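Local structure of uroporphyrinogen III cosynthase (HemD) (Helicobacter pylori, 3P9Z) at residues I166-S171 and P212-C217; T194-L199 and I204-A209. The protein probably catalyses cyclisation of the linear tetrapyrrole hydroxymethylbilane to uroporphyrinogen III, with loss of water, in porphyrin biosynthesis. One frame throughout, in Å; residues are numbered along the deposited sequence.

Contact 1: residues I166-S171 and P212-C217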
ATOM      1  N   ILE A 166       3.085  14.262   7.811  1.00 22.66           N
ATOM      2  CA  ILE A 166       2.929  13.792   6.427  1.00 22.37           C
ATOM      3  C   ILE A 166       2.179  12.466   6.371  1.00 22.26           C
ATOM      4  O   ILE A 166       2.700  11.412   6.803  1.00 22.20           O
ATOM      5  CB  ILE A 166       4.309  13.662   5.686  1.00 22.48           C
ATOM      6  CG1 ILE A 166       5.051  15.007   5.679  1.00 20.67           C
ATOM      7  CG2 ILE A 166       4.097  13.142   4.257  1.00 21.89           C
ATOM      8  CD1 ILE A 166       6.491  14.963   5.186  1.00 20.66           C
ATOM      9  N   PHE A 167       0.955  12.509   5.846  1.00 21.84           N
ATOM     10  CA  PHE A 167       0.161  11.284   5.689  1.00 22.01           C
ATOM     11  C   PHE A 167       0.275  10.735   4.275  1.00 22.59           C
ATOM     12  O   PHE A 167      -0.084  11.421   3.307  1.00 21.32           O
ATOM     13  CB  PHE A 167      -1.303  11.539   6.067  1.00 21.66           C
ATOM     14  CG  PHE A 167      -1.483  12.010   7.495  1.00 20.94           C
ATOM     15  CD1 PHE A 167      -1.538  11.082   8.549  1.00 20.27           C
ATOM     16  CD2 PHE A 167      -1.607  13.362   7.784  1.00 20.43           C
ATOM     17  CE1 PHE A 167      -1.698  11.512   9.884  1.00 19.71           C
ATOM     18  CE2 PHE A 167      -1.776  13.810   9.113  1.00 20.54           C
ATOM     19  CZ  PHE A 167      -1.819  12.870  10.170  1.00 19.62           C
ATOM     20  N   THR A 168       0.750   9.494   4.162  1.00 21.78           N
ATOM     21  CA  THR A 168       1.071   8.912   2.859  1.00 22.41           C
ATOM     22  C   THR A 168      -0.003   7.969   2.326  1.00 22.95           C
ATOM     23  O   THR A 168       0.121   7.475   1.217  1.00 23.35           O
ATOM     24  CB  THR A 168       2.432   8.181   2.882  1.00 22.35           C
ATOM     25  OG1 THR A 168       2.362   7.081   3.800  1.00 23.26           O
ATOM     26  CG2 THR A 168       3.535   9.135   3.335  1.00 22.63           C
ATOM     27  N   ALA A 169      -1.049   7.733   3.119  1.00 23.02           N
ATOM     28  CA  ALA A 169      -2.192   6.900   2.721  1.00 23.45           C
ATOM     29  C   ALA A 169      -3.304   7.092   3.744  1.00 23.38           C
ATOM     30  O   ALA A 169      -3.050   7.581   4.843  1.00 23.83           O
ATOM     31  CB  ALA A 169      -1.794   5.416   2.647  1.00 23.20           C
ATOM     32  N   ILE A 170      -4.527   6.730   3.374  1.00 23.71           N
ATOM     33  CA  ILE A 170      -5.670   6.776   4.284  1.00 24.28           C
ATOM     34  C   ILE A 170      -5.447   5.921   5.541  1.00 24.00           C
ATOM     35  O   ILE A 170      -5.742   6.359   6.657  1.00 24.18           O
ATOM     36  CB  ILE A 170      -7.003   6.351   3.581  1.00 24.74           C
ATOM     37  CG1 ILE A 170      -7.428   7.403   2.546  1.00 26.62           C
ATOM     38  CG2 ILE A 170      -8.134   6.095   4.622  1.00 24.57           C
ATOM     39  CD1 ILE A 170      -8.578   6.955   1.638  1.00 27.68           C
ATOM     40  N   SER A 171      -4.939   4.709   5.367  1.00 23.43           N
ATOM     41  CA  SER A 171      -4.736   3.805   6.508  1.00 23.46           C
ATOM     42  C   SER A 171      -3.904   4.493   7.603  1.00 23.48           C
ATOM     43  O   SER A 171      -4.177   4.346   8.804  1.00 23.97           O
ATOM     44  CB  SER A 171      -4.033   2.530   6.041  1.00 23.50           C
ATOM     45  OG  SER A 171      -2.733   2.847   5.542  1.00 23.46           O
ATOM     46  N   PRO A 212       1.987  12.974  -6.292  1.00 25.59           N
ATOM     47  CA  PRO A 212       1.841  12.040  -5.168  1.00 25.75           C
ATOM     48  C   PRO A 212       3.092  11.172  -4.962  1.00 25.89           C
ATOM     49  O   PRO A 212       3.072   9.961  -5.188  1.00 25.35           O
ATOM     50  CB  PRO A 212       0.609  11.213  -5.546  1.00 26.30           C
ATOM     51  CG  PRO A 212       0.575  11.246  -7.065  1.00 26.60           C
ATOM     52  CD  PRO A 212       1.232  12.548  -7.485  1.00 25.34           C
ATOM     53  N   SER A 213       4.170  11.811  -4.523  1.00 25.34           N
ATOM     54  CA  SER A 213       5.409  11.117  -4.207  1.00 25.33           C
ATOM     55  C   SER A 213       5.881  11.552  -2.824  1.00 24.77           C
ATOM     56  O   SER A 213       5.476  12.610  -2.330  1.00 24.26           O
ATOM     57  CB  SER A 213       6.471  11.426  -5.259  1.00 25.42           C
ATOM     58  OG  SER A 213       6.912  12.770  -5.136  1.00 26.51           O
ATOM     59  N   LEU A 214       6.718  10.730  -2.194  1.00 24.19           N
ATOM     60  CA  LEU A 214       7.316  11.076  -0.910  1.00 24.71           C
ATOM     61  C   LEU A 214       8.175  12.323  -1.054  1.00 24.51           C
ATOM     62  O   LEU A 214       8.184  13.177  -0.167  1.00 24.15           O
ATOM     63  CB  LEU A 214       8.162   9.913  -0.353  1.00 25.09           C
ATOM     64  CG  LEU A 214       7.448   8.576  -0.131  1.00 25.09           C
ATOM     65  CD1 LEU A 214       8.445   7.547   0.439  1.00 25.86           C
ATOM     66  CD2 LEU A 214       6.253   8.746   0.800  1.00 23.94           C
ATOM     67  N   GLU A 215       8.885  12.412  -2.178  1.00 23.94           N
ATOM     68  CA  GLU A 215       9.740  13.556  -2.467  1.00 25.09           C
ATOM     69  C   GLU A 215       8.969  14.876  -2.482  1.00 24.34           C
ATOM     70  O   GLU A 215       9.389  15.850  -1.852  1.00 24.43           O
ATOM     71  CB  GLU A 215      10.486  13.359  -3.797  1.00 25.33           C
ATOM     72  CG  GLU A 215      11.508  12.205  -3.777  1.00 28.48           C
ATOM     73  CD  GLU A 215      10.935  10.826  -4.165  1.00 31.21           C
ATOM     74  OE1 GLU A 215       9.699  10.629  -4.194  1.00 31.59           O
ATOM     75  OE2 GLU A 215      11.750   9.923  -4.446  1.00 35.32           O
ATOM     76  N   ALA A 216       7.845  14.906  -3.193  1.00 23.81           N
ATOM     77  CA  ALA A 216       6.987  16.092  -3.210  1.00 23.45           C
ATOM     78  C   ALA A 216       6.377  16.414  -1.840  1.00 23.15           C
ATOM     79  O   ALA A 216       6.164  17.584  -1.530  1.00 23.13           O
ATOM     80  CB  ALA A 216       5.890  15.963  -4.280  1.00 23.75           C
ATOM     81  N   CYS A 217       6.114  15.395  -1.020  1.00 22.43           N
ATOM     82  CA  CYS A 217       5.624  15.620   0.340  1.00 22.70           C
ATOM     83  C   CYS A 217       6.656  16.361   1.196  1.00 22.92           C
ATOM     84  O   CYS A 217       6.311  17.208   2.029  1.00 22.01           O
ATOM     85  CB  CYS A 217       5.289  14.300   1.041  1.00 22.49           C
ATOM     86  SG  CYS A 217       3.833  13.438   0.438  1.00 25.05           S
TER
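I166 and C217 lie closest along the backbones, with CA atoms 6.9 Å apart, and the CA atoms of T168 and L214 are 7.6 Å apart. Residues 166-171 run off the end of parallel strand 164-167 and through a short loop into helix 170-179. This is the strand-loop-helix step of an alpha/beta domain. Residues 212-217 lead through P212 and S213 into the first turn of helix 214-223, which packs against the sheet. S213 is the N-cap, and its OG accepts a nearly straight hydrogen bond from A216 N (3.0 Å, 167°). The contact itself is apolar. With chi1 at -58°, CG1 of I166 lies beside the backbone N and CG2 is turned anti to that N; CG2 meets C217 CB at 3.6 Å. It also lies 3.8 Å from C217 SG. W9 and I7 of the neighbouring strand 7-10 touch I166 as well. C217 also packs on I191 and A209, in loops, and is buried on the sheet-facing side of its helix. One step further on, T168 divides its two branches. Its OG1 hydrogen-bonds to H11 ND1, after strand 7-10. The T168 and L214 side chains cross obliquely, with T168 CG2 3.7 Å from L214 CD2.

Contact 2: residues T194-L199 and I204-A209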
ATOM      1  N   THR A 194      -7.037  11.644  -2.274  1.00 24.09           N
ATOM      2  CA  THR A 194      -7.792  10.600  -1.593  1.00 24.49           C
ATOM      3  C   THR A 194      -7.497  10.648  -0.094  1.00 23.82           C
ATOM      4  O   THR A 194      -8.408  10.558   0.731  1.00 23.38           O
ATOM      5  CB  THR A 194      -7.547   9.187  -2.166  1.00 25.55           C
ATOM      6  OG1 THR A 194      -6.181   8.842  -1.987  1.00 27.47           O
ATOM      7  CG2 THR A 194      -7.879   9.134  -3.645  1.00 24.67           C
ATOM      8  N   THR A 195      -6.229  10.832   0.253  1.00 23.75           N
ATOM      9  CA  THR A 195      -5.825  11.010   1.662  1.00 23.50           C
ATOM     10  C   THR A 195      -6.410  12.308   2.230  1.00 23.80           C
ATOM     11  O   THR A 195      -7.030  12.311   3.300  1.00 23.43           O
ATOM     12  CB  THR A 195      -4.302  11.042   1.791  1.00 23.71           C
ATOM     13  OG1 THR A 195      -3.788   9.736   1.487  1.00 25.76           O
ATOM     14  CG2 THR A 195      -3.871  11.468   3.230  1.00 21.93           C
ATOM     15  N   ALA A 196      -6.233  13.393   1.484  1.00 23.29           N
ATOM     16  CA  ALA A 196      -6.692  14.706   1.916  1.00 23.78           C
ATOM     17  C   ALA A 196      -8.203  14.757   2.130  1.00 23.58           C
ATOM     18  O   ALA A 196      -8.665  15.354   3.095  1.00 23.78           O
ATOM     19  CB  ALA A 196      -6.246  15.768   0.926  1.00 22.84           C
ATOM     20  N   LEU A 197      -8.960  14.123   1.236  1.00 23.54           N
ATOM     21  CA  LEU A 197     -10.419  14.169   1.322  1.00 24.24           C
ATOM     22  C   LEU A 197     -10.954  13.274   2.442  1.00 24.32           C
ATOM     23  O   LEU A 197     -12.007  13.553   3.036  1.00 24.18           O
ATOM     24  CB  LEU A 197     -11.066  13.849  -0.040  1.00 24.31           C
ATOM     25  CG  LEU A 197     -10.800  14.915  -1.121  1.00 24.27           C
ATOM     26  CD1 LEU A 197     -11.289  14.481  -2.508  1.00 24.54           C
ATOM     27  CD2 LEU A 197     -11.444  16.236  -0.736  1.00 19.92           C
ATOM     28  N   TYR A 198     -10.209  12.218   2.749  1.00 24.45           N
ATOM     29  CA  TYR A 198     -10.507  11.424   3.940  1.00 23.97           C
ATOM     30  C   TYR A 198     -10.310  12.272   5.202  1.00 23.65           C
ATOM     31  O   TYR A 198     -11.201  12.353   6.054  1.00 23.14           O
ATOM     32  CB  TYR A 198      -9.641  10.165   4.008  1.00 24.59           C
ATOM     33  CG  TYR A 198      -9.787   9.506   5.353  1.00 26.06           C
ATOM     34  CD1 TYR A 198     -10.882   8.681   5.622  1.00 26.58           C
ATOM     35  CD2 TYR A 198      -8.879   9.769   6.377  1.00 25.91           C
ATOM     36  CE1 TYR A 198     -11.049   8.093   6.885  1.00 30.02           C
ATOM     37  CE2 TYR A 198      -9.041   9.193   7.656  1.00 28.96           C
ATOM     38  CZ  TYR A 198     -10.121   8.359   7.888  1.00 29.86           C
ATOM     39  OH  TYR A 198     -10.287   7.788   9.119  1.00 32.76           O
ATOM     40  N   LEU A 199      -9.144  12.907   5.323  1.00 22.94           N
ATOM     41  CA  LEU A 199      -8.894  13.836   6.432  1.00 23.26           C
ATOM     42  C   LEU A 199      -9.966  14.933   6.563  1.00 23.24           C
ATOM     43  O   LEU A 199     -10.422  15.256   7.659  1.00 22.12           O
ATOM     44  CB  LEU A 199      -7.501  14.473   6.315  1.00 22.64           C
ATOM     45  CG  LEU A 199      -6.341  13.525   6.651  1.00 23.27           C
ATOM     46  CD1 LEU A 199      -5.001  14.149   6.274  1.00 21.67           C
ATOM     47  CD2 LEU A 199      -6.354  13.153   8.126  1.00 22.44           C
ATOM     48  N   ILE A 204     -10.448  17.585   9.228  1.00 27.10           N
ATOM     49  CA  ILE A 204      -9.049  17.988   9.261  1.00 26.85           C
ATOM     50  C   ILE A 204      -8.534  18.527   7.928  1.00 26.26           C
ATOM     51  O   ILE A 204      -8.485  17.806   6.935  1.00 25.99           O
ATOM     52  CB  ILE A 204      -8.162  16.854   9.771  1.00 26.89           C
ATOM     53  CG1 ILE A 204      -8.503  16.574  11.246  1.00 29.78           C
ATOM     54  CG2 ILE A 204      -6.689  17.221   9.643  1.00 27.12           C
ATOM     55  CD1 ILE A 204      -8.289  15.153  11.665  1.00 30.27           C
ATOM     56  N   PRO A 205      -8.122  19.804   7.916  1.00 26.23           N
ATOM     57  CA  PRO A 205      -7.542  20.379   6.703  1.00 26.34           C
ATOM     58  C   PRO A 205      -6.111  19.877   6.487  1.00 25.85           C
ATOM     59  O   PRO A 205      -5.421  19.499   7.446  1.00 26.09           O
ATOM     60  CB  PRO A 205      -7.529  21.886   7.001  1.00 26.66           C
ATOM     61  CG  PRO A 205      -7.385  21.965   8.529  1.00 27.68           C
ATOM     62  CD  PRO A 205      -8.207  20.778   9.026  1.00 26.73           C
ATOM     63  N   SER A 206      -5.672  19.861   5.241  1.00 24.99           N
ATOM     64  CA  SER A 206      -4.297  19.523   4.935  1.00 24.78           C
ATOM     65  C   SER A 206      -3.907  20.157   3.615  1.00 24.46           C
ATOM     66  O   SER A 206      -4.768  20.457   2.791  1.00 24.68           O
ATOM     67  CB  SER A 206      -4.117  18.000   4.843  1.00 24.40           C
ATOM     68  OG  SER A 206      -4.883  17.484   3.769  1.00 26.36           O
ATOM     69  N   TYR A 207      -2.607  20.337   3.426  1.00 23.62           N
ATOM     70  CA  TYR A 207      -2.058  20.728   2.144  1.00 23.83           C
ATOM     71  C   TYR A 207      -1.665  19.480   1.392  1.00 23.09           C
ATOM     72  O   TYR A 207      -1.273  18.468   1.999  1.00 23.41           O
ATOM     73  CB  TYR A 207      -0.825  21.616   2.328  1.00 23.66           C
ATOM     74  CG  TYR A 207      -1.098  22.940   3.007  1.00 26.72           C
ATOM     75  CD1 TYR A 207      -1.731  23.992   2.324  1.00 27.91           C
ATOM     76  CD2 TYR A 207      -0.681  23.163   4.335  1.00 29.20           C
ATOM     77  CE1 TYR A 207      -1.965  25.237   2.958  1.00 28.61           C
ATOM     78  CE2 TYR A 207      -0.914  24.400   4.978  1.00 30.57           C
ATOM     79  CZ  TYR A 207      -1.555  25.422   4.279  1.00 30.83           C
ATOM     80  OH  TYR A 207      -1.778  26.627   4.909  1.00 34.99           O
ATOM     81  N   ILE A 208      -1.756  19.543   0.072  1.00 22.01           N
ATOM     82  CA  ILE A 208      -1.503  18.365  -0.748  1.00 21.41           C
ATOM     83  C   ILE A 208      -0.228  18.548  -1.544  1.00 21.55           C
ATOM     84  O   ILE A 208      -0.032  19.595  -2.173  1.00 22.50           O
ATOM     85  CB  ILE A 208      -2.690  18.115  -1.711  1.00 21.26           C
ATOM     86  CG1 ILE A 208      -4.010  18.016  -0.923  1.00 21.04           C
ATOM     87  CG2 ILE A 208      -2.442  16.888  -2.585  1.00 20.34           C
ATOM     88  CD1 ILE A 208      -5.288  18.049  -1.808  1.00 19.90           C
ATOM     89  N   ALA A 209       0.632  17.536  -1.534  1.00 21.13           N
ATOM     90  CA  ALA A 209       1.817  17.494  -2.413  1.00 21.73           C
ATOM     91  C   ALA A 209       1.490  17.746  -3.898  1.00 21.36           C
ATOM     92  O   ALA A 209       0.393  17.400  -4.371  1.00 21.44           O
ATOM     93  CB  ALA A 209       2.565  16.147  -2.249  1.00 21.08           C
TER
HETATM   94  O   HOH W   1      -7.716  17.498   4.248  1.00 24.12           O
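Along 194-199, A196 is the first residue to touch 204-209. The helix, 193-201, is the crossover of a beta-alpha-beta unit, between parallel strands 187-190 and 206-208. Its short segment runs nearly antiparallel to strand 206-208, at 167°, with the axes 8.8 Å apart. A196 CB points at the strand and sits 3.6 Å from S206 OG. It is also 3.7 Å from I208 CG1, and CD1 of the same isoleucine is equally near, so I208 lies alongside the methyl. A196 O takes part too: a water donates to it and to I204 O, and accepts from S206 OG at 2.9 Å. The water thus joins the helix backbone to the backbone of I204 and the side chain of S206. S206 OG is held between its own backbone N and carbonyl carbon, which turns it to A196 and the water. It is also hydrogen-bonded to S190 OG of the adjacent strand, which gives this polar atom a second partner. One turn on, L199 presses its side chain towards the sheet, where F167 and S190 also touch it. L199 CB lies 3.5 Å from I204 O, and CD1 reaches S206 OG only loosely. A backbone bond spans the connection from helix to strand: I204 N donates to L199 O at 2.8 Å, from above the carbonyl plane by 38°, with an N-H...O angle of 155°.

Overall arrangement
Both contacts pack helices on the same sheet. Contact 1 joins the end of strand 164-167 and the loop after it to helix 214-223. Contact 2 ties helix 193-201 to strand 206-208, the outermost strand at that side of the sheet within the chain. Their centres are 10 Å apart, and contact 1 is nearer the centre of the chain. F167 and T195 meet between them. A209, which follows the edge strand, packs on A216 and C217 and so connects 204-209 to 212-217. Contact 1 is partly buried and is made across its segments by apolar side chains. Contact 2 is more buried overall, although I208 at its margin is exposed, and it adds a direct backbone bond and a bridging water.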